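Glycerate dehydrogenase (Bacillus sp. 5mfcol3.1, PDB 6P2I) acts as an NADPH-dependent reductase of acyclic imino acids, probably on a D-2-hydroxyacid dehydrogenase scaffold, and binds D-arginine. Local coordinates at residues E188-S193 and K213-M218; A112-I117 and R246-G251. All coordinates share one frame; numbering follows the deposited sequence.

Contact 1 of 2, residues E188-S193 and K213-M218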
ATOM      1  N   GLU A 188       3.099 -26.112  -5.361  1.00 33.96           N
ATOM      2  CA  GLU A 188       4.285 -25.292  -5.579  1.00 30.38           C
ATOM      3  C   GLU A 188       3.998 -23.825  -5.298  1.00 28.81           C
ATOM      4  O   GLU A 188       4.830 -23.127  -4.712  1.00 30.26           O
ATOM      5  CB  GLU A 188       4.817 -25.458  -6.999  1.00 33.03           C
ATOM      6  CG  GLU A 188       6.104 -24.679  -7.205  1.00 44.18           C
ATOM      7  CD  GLU A 188       6.751 -24.925  -8.544  1.00 58.03           C
ATOM      8  OE1 GLU A 188       6.177 -25.680  -9.357  1.00 62.24           O
ATOM      9  OE2 GLU A 188       7.843 -24.363  -8.780  1.00 58.05           O
ATOM     10  N   LEU A 189       2.823 -23.333  -5.700  1.00 26.41           N
ATOM     11  CA  LEU A 189       2.513 -21.935  -5.428  1.00 24.65           C
ATOM     12  C   LEU A 189       2.557 -21.647  -3.933  1.00 27.95           C
ATOM     13  O   LEU A 189       3.148 -20.647  -3.504  1.00 26.75           O
ATOM     14  CB  LEU A 189       1.141 -21.567  -5.989  1.00 24.26           C
ATOM     15  CG  LEU A 189       0.792 -20.078  -6.004  1.00 22.15           C
ATOM     16  CD1 LEU A 189      -0.104 -19.775  -7.200  1.00 27.20           C
ATOM     17  CD2 LEU A 189       0.128 -19.596  -4.686  1.00 21.71           C
ATOM     18  N   MET A 190       1.939 -22.516  -3.127  1.00 26.49           N
ATOM     19  CA  MET A 190       1.919 -22.297  -1.685  1.00 30.13           C
ATOM     20  C   MET A 190       3.317 -22.394  -1.091  1.00 30.24           C
ATOM     21  O   MET A 190       3.631 -21.666  -0.145  1.00 29.23           O
ATOM     22  CB  MET A 190       0.980 -23.295  -1.001  1.00 31.27           C
ATOM     23  CG  MET A 190      -0.475 -23.220  -1.479  1.00 28.47           C
ATOM     24  SD  MET A 190      -1.241 -21.616  -1.203  1.00 30.08           S
ATOM     25  CE  MET A 190      -1.470 -21.634   0.578  1.00 31.67           C
ATOM     26  N   LYS A 191       4.170 -23.267  -1.636  1.00 27.25           N
ATOM     27  CA  LYS A 191       5.511 -23.437  -1.085  1.00 30.38           C
ATOM     28  C   LYS A 191       6.419 -22.266  -1.438  1.00 31.79           C
ATOM     29  O   LYS A 191       7.245 -21.849  -0.617  1.00 29.20           O
ATOM     30  CB  LYS A 191       6.132 -24.737  -1.595  1.00 27.55           C
ATOM     31  CG  LYS A 191       5.602 -26.011  -0.961  1.00 34.66           C
ATOM     32  CD  LYS A 191       6.239 -27.220  -1.629  1.00 39.14           C
ATOM     33  CE  LYS A 191       5.769 -28.526  -1.015  1.00 49.46           C
ATOM     34  NZ  LYS A 191       6.127 -29.689  -1.879  1.00 57.41           N
ATOM     35  N   LYS A 192       6.300 -21.732  -2.654  1.00 28.10           N
ATOM     36  CA  LYS A 192       7.314 -20.819  -3.171  1.00 28.25           C
ATOM     37  C   LYS A 192       6.943 -19.346  -3.044  1.00 27.62           C
ATOM     38  O   LYS A 192       7.832 -18.496  -3.166  1.00 29.12           O
ATOM     39  CB  LYS A 192       7.605 -21.124  -4.646  1.00 30.05           C
ATOM     40  CG  LYS A 192       8.114 -22.539  -4.925  1.00 32.77           C
ATOM     41  CD  LYS A 192       9.461 -22.799  -4.285  1.00 51.10           C
ATOM     42  CE  LYS A 192      10.429 -23.425  -5.286  1.00 63.10           C
ATOM     43  NZ  LYS A 192       9.876 -24.646  -5.937  1.00 68.02           N
ATOM     44  N   SER A 193       5.678 -19.017  -2.796  1.00 24.54           N
ATOM     45  CA  SER A 193       5.260 -17.620  -2.807  1.00 22.66           C
ATOM     46  C   SER A 193       5.613 -16.918  -1.505  1.00 28.16           C
ATOM     47  O   SER A 193       5.392 -17.444  -0.411  1.00 27.69           O
ATOM     48  CB  SER A 193       3.753 -17.495  -3.042  1.00 24.40           C
ATOM     49  OG  SER A 193       3.376 -18.084  -4.273  1.00 24.24           O
ATOM     50  N   LYS A 213      -4.128 -28.319   4.853  1.00 38.79           N
ATOM     51  CA  LYS A 213      -2.860 -28.867   4.376  1.00 36.62           C
ATOM     52  C   LYS A 213      -2.102 -27.852   3.528  1.00 34.54           C
ATOM     53  O   LYS A 213      -0.906 -27.616   3.740  1.00 37.31           O
ATOM     54  CB  LYS A 213      -3.110 -30.149   3.580  1.00 37.87           C
ATOM     55  CG  LYS A 213      -1.845 -30.882   3.159  1.00 52.78           C
ATOM     56  N   LEU A 214      -2.781 -27.240   2.556  1.00 31.45           N
ATOM     57  CA  LEU A 214      -2.115 -26.268   1.692  1.00 31.73           C
ATOM     58  C   LEU A 214      -1.633 -25.061   2.484  1.00 30.08           C
ATOM     59  O   LEU A 214      -0.533 -24.549   2.240  1.00 29.34           O
ATOM     60  CB  LEU A 214      -3.055 -25.827   0.571  1.00 28.43           C
ATOM     61  CG  LEU A 214      -3.244 -26.860  -0.537  1.00 35.07           C
ATOM     62  CD1 LEU A 214      -4.328 -26.397  -1.511  1.00 27.80           C
ATOM     63  CD2 LEU A 214      -1.928 -27.124  -1.257  1.00 31.76           C
ATOM     64  N   LEU A 215      -2.448 -24.581   3.430  1.00 32.10           N
ATOM     65  CA  LEU A 215      -2.026 -23.456   4.259  1.00 30.36           C
ATOM     66  C   LEU A 215      -0.783 -23.794   5.077  1.00 32.35           C
ATOM     67  O   LEU A 215       0.038 -22.915   5.357  1.00 31.21           O
ATOM     68  CB  LEU A 215      -3.170 -23.029   5.181  1.00 29.80           C
ATOM     69  CG  LEU A 215      -4.367 -22.344   4.516  1.00 31.42           C
ATOM     70  CD1 LEU A 215      -5.550 -22.340   5.458  1.00 31.24           C
ATOM     71  CD2 LEU A 215      -4.005 -20.921   4.090  1.00 30.21           C
ATOM     72  N   SER A 216      -0.615 -25.056   5.461  1.00 33.66           N
ATOM     73  CA  SER A 216       0.547 -25.429   6.260  1.00 30.93           C
ATOM     74  C   SER A 216       1.841 -25.382   5.465  1.00 32.04           C
ATOM     75  O   SER A 216       2.920 -25.481   6.062  1.00 32.26           O
ATOM     76  CB  SER A 216       0.369 -26.827   6.844  1.00 34.94           C
ATOM     77  OG  SER A 216       0.576 -27.821   5.854  1.00 37.61           O
ATOM     78  N   LEU A 217       1.768 -25.237   4.144  1.00 33.92           N
ATOM     79  CA  LEU A 217       2.966 -25.179   3.316  1.00 33.06           C
ATOM     80  C   LEU A 217       3.541 -23.773   3.185  1.00 29.35           C
ATOM     81  O   LEU A 217       4.665 -23.630   2.682  1.00 31.96           O
ATOM     82  CB  LEU A 217       2.673 -25.732   1.920  1.00 33.78           C
ATOM     83  CG  LEU A 217       2.076 -27.140   1.844  1.00 33.21           C
ATOM     84  CD1 LEU A 217       1.670 -27.432   0.415  1.00 37.59           C
ATOM     85  CD2 LEU A 217       3.067 -28.180   2.345  1.00 42.46           C
ATOM     86  N   MET A 218       2.813 -22.747   3.638  1.00 28.23           N
ATOM     87  CA  MET A 218       3.232 -21.360   3.452  1.00 30.50           C
ATOM     88  C   MET A 218       4.589 -21.093   4.082  1.00 30.68           C
ATOM     89  O   MET A 218       4.986 -21.729   5.063  1.00 32.15           O
ATOM     90  CB  MET A 218       2.195 -20.396   4.040  1.00 29.88           C
ATOM     91  CG  MET A 218       0.788 -20.633   3.535  1.00 32.83           C
ATOM     92  SD  MET A 218      -0.270 -19.184   3.475  1.00 30.22           S
ATOM     93  CE  MET A 218      -0.905 -19.139   5.163  1.00 49.14           C
TER
HETATM   94  O   HOH W   1       7.113 -22.944   2.075  1.00 38.13           O
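Met190 has the largest share of this contact, reaching from helix 186-192 toward Leu214, Leu215, Leu217 and Met218. Its CG sits anti to the carbonyl carbon (chi1 -60°), and further bends at chi2 and chi3 turn the arm back on itself. Met190 CE comes to 3.5 Å from Leu214 O and 3.9 Å from Met218 CG. The two methionine side chains lie alongside each other and point the same way, whereas Leu214 runs across Met190 at about a right angle, its CD2 4.2 Å from Met190 CG. The backbones are close too: Met190 O is 3.6 Å from the CA of Met218, the last residue of the type I turn Leu215-Met218. Ile196 of strand 195-198 touches both methionines on the buried side. Within 188-193 itself, where helix 186-192 ends, Ser193 folds its OG back onto Leu189 O (2.7 Å); this oxygen also accepts from Ser193 N, the two donors arriving on opposite faces of the carbonyl plane.

The other side is looser and faces solvent. Lys191 meets Leu217 through aliphatic carbon, CG to CB at 4.1 Å, and then extends onward into exposed surroundings. A water bridges the two main chains here, donating to Lys191 O at 2.9 Å and to Leu217 O at 2.6 Å.

This is structural packing within the Rossmann-type nucleotide-binding domain. Its chemistry implies cohesion through sulfur and hydrocarbon dispersion inside, with Lys191 O and Leu217 O joined through a water on the solvent side.

Contact 2 of 2, residues A112-I117 and R246-G251; sequences AVNRKI and RIRGAG
Asn114 and Arg248 supply the one polar link of this contact: Arg248 NH1 donates to Asn114 OD1 over 3.2 Å, with a moderately bent N-H...O angle of 147°. The donor stands above the amide, 39° out of the carbonyl plane, and the amide and guanidinium planes are turned 69° apart. A bend at chi3 folds the arginine chain, and its CD also comes within 3.6 Å of Asn114 OD1. An alanine in place of Asn114 would probably leave Arg248 NH1 without this acceptor and its guanidinium freer to turn.

Van der Waals packing sets Val113 against the strand backbone, which its two branches divide between them. Val113 CG1 rests 3.9 Å from Gly249 CA, while Val113 CG2 lies 3.6 Å from Ala250 O. The lack of a side chain at Gly249 is what admits the valine, since a CB there would fall 2.8 Å from Val113 CG1, a clash.

Main-chain bonds finish helix 99-114 in a Schellman motif: Ile117 N bonds to Ala112 O, and Lys116 N to Val113 O, with positive phi at Lys116.

The helix end thus lies against strand 249-252, with Val223 of strand 223-226 touching Val113, Asn114 and Arg248, and Val270 of strand 269-271 also reaching Val113. Beyond it, Arg115 hydrogen-bonds to Ala101 and Ala276 of the second subunit, which places this helix-on-sheet packing beside the dimer interface.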
ATOM      1  N   ALA A 112      -0.126  -2.581   3.964  1.00 18.89           N
ATOM      2  CA  ALA A 112      -0.649  -2.391   5.314  1.00 18.59           C
ATOM      3  C   ALA A 112      -0.212  -3.525   6.234  1.00 20.35           C
ATOM      4  O   ALA A 112       0.115  -3.298   7.404  1.00 21.42           O
ATOM      5  CB  ALA A 112      -2.177  -2.283   5.267  1.00 16.44           C
ATOM      6  N   VAL A 113      -0.195  -4.759   5.721  1.00 19.20           N
ATOM      7  CA  VAL A 113       0.308  -5.884   6.508  1.00 19.51           C
ATOM      8  C   VAL A 113       1.813  -5.764   6.696  1.00 22.58           C
ATOM      9  O   VAL A 113       2.326  -5.855   7.821  1.00 23.14           O
ATOM     10  CB  VAL A 113      -0.049  -7.218   5.828  1.00 18.97           C
ATOM     11  CG1 VAL A 113       0.639  -8.386   6.536  1.00 22.96           C
ATOM     12  CG2 VAL A 113      -1.573  -7.434   5.788  1.00 19.02           C
ATOM     13  N   ASN A 114       2.540  -5.560   5.591  1.00 20.85           N
ATOM     14  CA  ASN A 114       3.995  -5.617   5.630  1.00 22.13           C
ATOM     15  C   ASN A 114       4.565  -4.539   6.534  1.00 22.33           C
ATOM     16  O   ASN A 114       5.528  -4.784   7.265  1.00 23.37           O
ATOM     17  CB  ASN A 114       4.566  -5.470   4.219  1.00 23.87           C
ATOM     18  CG  ASN A 114       5.178  -6.745   3.717  1.00 43.71           C
ATOM     19  OD1 ASN A 114       4.739  -7.838   4.083  1.00 42.10           O
ATOM     20  ND2 ASN A 114       6.211  -6.624   2.885  1.00 36.39           N
ATOM     21  N   ARG A 115       3.986  -3.345   6.496  1.00 19.85           N
ATOM     22  CA  ARG A 115       4.504  -2.216   7.254  1.00 20.06           C
ATOM     23  C   ARG A 115       3.812  -2.068   8.600  1.00 22.69           C
ATOM     24  O   ARG A 115       4.136  -1.137   9.349  1.00 23.56           O
ATOM     25  CB  ARG A 115       4.358  -0.916   6.433  1.00 19.28           C
ATOM     26  CG  ARG A 115       5.036  -0.909   5.050  1.00 21.62           C
ATOM     27  CD  ARG A 115       6.482  -1.301   5.211  1.00 21.68           C
ATOM     28  NE  ARG A 115       7.289  -1.309   3.991  1.00 22.12           N
ATOM     29  CZ  ARG A 115       8.276  -0.441   3.735  1.00 22.42           C
ATOM     30  NH1 ARG A 115       8.515   0.566   4.549  1.00 19.46           N
ATOM     31  NH2 ARG A 115       9.016  -0.573   2.646  1.00 20.25           N
ATOM     32  N   LYS A 116       2.870  -2.963   8.923  1.00 18.89           N
ATOM     33  CA  LYS A 116       2.118  -2.921  10.180  1.00 19.69           C
ATOM     34  C   LYS A 116       1.542  -1.533  10.411  1.00 21.57           C
ATOM     35  O   LYS A 116       1.668  -0.948  11.490  1.00 23.65           O
ATOM     36  CB  LYS A 116       2.981  -3.371  11.362  1.00 21.62           C
ATOM     37  CG  LYS A 116       3.398  -4.835  11.300  1.00 28.06           C
ATOM     38  CD  LYS A 116       4.141  -5.269  12.567  1.00 30.79           C
ATOM     39  CE  LYS A 116       4.555  -6.732  12.484  1.00 43.34           C
ATOM     40  NZ  LYS A 116       5.604  -6.969  11.450  1.00 52.93           N
ATOM     41  N   ILE A 117       0.866  -1.024   9.374  1.00 22.28           N
ATOM     42  CA  ILE A 117       0.340   0.340   9.395  1.00 24.64           C
ATOM     43  C   ILE A 117      -0.567   0.568  10.601  1.00 21.60           C
ATOM     44  O   ILE A 117      -0.537   1.641  11.218  1.00 24.42           O
ATOM     45  CB  ILE A 117      -0.390   0.643   8.072  1.00 24.09           C
ATOM     46  CG1 ILE A 117       0.617   0.714   6.913  1.00 22.38           C
ATOM     47  CG2 ILE A 117      -1.174   1.947   8.173  1.00 26.14           C
ATOM     48  CD1 ILE A 117       1.553   1.942   6.969  1.00 27.32           C
ATOM     49  N   ARG A 246       2.394 -18.467  12.228  1.00 34.23           N
ATOM     50  CA  ARG A 246       3.052 -19.338  11.261  1.00 32.09           C
ATOM     51  C   ARG A 246       3.272 -18.664   9.910  1.00 31.36           C
ATOM     52  O   ARG A 246       4.020 -19.205   9.084  1.00 32.20           O
ATOM     53  CB  ARG A 246       2.249 -20.632  11.082  1.00 30.70           C
ATOM     54  CG  ARG A 246       2.387 -21.608  12.249  1.00 43.05           C
ATOM     55  CD  ARG A 246       3.708 -22.363  12.166  1.00 60.68           C
ATOM     56  NE  ARG A 246       3.738 -23.308  11.048  1.00 71.83           N
ATOM     57  CZ  ARG A 246       4.618 -23.264  10.049  1.00 76.72           C
ATOM     58  NH1 ARG A 246       4.565 -24.169   9.078  1.00 75.43           N
ATOM     59  NH2 ARG A 246       5.547 -22.314  10.010  1.00 77.82           N
ATOM     60  N   ILE A 247       2.638 -17.514   9.660  1.00 29.76           N
ATOM     61  CA  ILE A 247       2.962 -16.625   8.548  1.00 30.77           C
ATOM     62  C   ILE A 247       3.051 -15.202   9.092  1.00 31.01           C
ATOM     63  O   ILE A 247       2.801 -14.960  10.271  1.00 30.81           O
ATOM     64  CB  ILE A 247       1.935 -16.703   7.394  1.00 26.61           C
ATOM     65  CG1 ILE A 247       0.553 -16.246   7.855  1.00 25.09           C
ATOM     66  CG2 ILE A 247       1.891 -18.101   6.824  1.00 28.71           C
ATOM     67  CD1 ILE A 247      -0.419 -16.011   6.706  1.00 24.04           C
ATOM     68  N   ARG A 248       3.407 -14.256   8.218  1.00 27.16           N
ATOM     69  CA  ARG A 248       3.565 -12.876   8.670  1.00 29.03           C
ATOM     70  C   ARG A 248       2.217 -12.216   8.940  1.00 26.13           C
ATOM     71  O   ARG A 248       2.046 -11.528   9.954  1.00 28.45           O
ATOM     72  CB  ARG A 248       4.356 -12.060   7.650  1.00 28.63           C
ATOM     73  CG  ARG A 248       4.389 -10.574   7.984  1.00 29.35           C
ATOM     74  CD  ARG A 248       5.256  -9.819   7.003  1.00 30.79           C
ATOM     75  NE  ARG A 248       6.630 -10.302   7.056  1.00 35.66           N
ATOM     76  CZ  ARG A 248       7.448 -10.346   6.009  1.00 48.30           C
ATOM     77  NH1 ARG A 248       7.026  -9.934   4.819  1.00 52.98           N
ATOM     78  NH2 ARG A 248       8.683 -10.808   6.151  1.00 45.07           N
ATOM     79  N   GLY A 249       1.261 -12.386   8.037  1.00 25.86           N
ATOM     80  CA  GLY A 249      -0.051 -11.796   8.243  1.00 24.97           C
ATOM     81  C   GLY A 249      -0.947 -12.019   7.045  1.00 26.16           C
ATOM     82  O   GLY A 249      -0.560 -12.644   6.052  1.00 24.04           O
ATOM     83  N   ALA A 250      -2.170 -11.499   7.156  1.00 22.29           N
ATOM     84  CA  ALA A 250      -3.144 -11.630   6.088  1.00 19.87           C
ATOM     85  C   ALA A 250      -3.897 -10.321   5.906  1.00 20.38           C
ATOM     86  O   ALA A 250      -4.174  -9.607   6.875  1.00 21.12           O
ATOM     87  CB  ALA A 250      -4.144 -12.758   6.368  1.00 23.10           C
ATOM     88  N   GLY A 251      -4.227 -10.017   4.657  1.00 21.95           N
ATOM     89  CA  GLY A 251      -5.071  -8.883   4.347  1.00 20.87           C
ATOM     90  C   GLY A 251      -6.344  -9.407   3.720  1.00 21.11           C
ATOM     91  O   GLY A 251      -6.293 -10.040   2.657  1.00 21.32           O
TER

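Overall arrangement
Both contacts belong to the nucleotide-binding domain, their centres about 17 Å apart on the same side of the chain's centre. Along the sequence the order is 112-117, 188-193, 213-218, 246-251, so contact 2 brackets contact 1. The seven-stranded parallel sheet relates them: helix 186-192 leads into strand 195-198, helix 212-215 precedes strand 223-226, and contact 2 uses the next strand in the sheet, 249-252. They also meet directly, Met218 CE lying 3.4 Å from Ile247 CG2. The segments thus adjoin through this one pair, between the partly buried contact 1 and the helix-on-strand packing of contact 2, which lies near the second subunit.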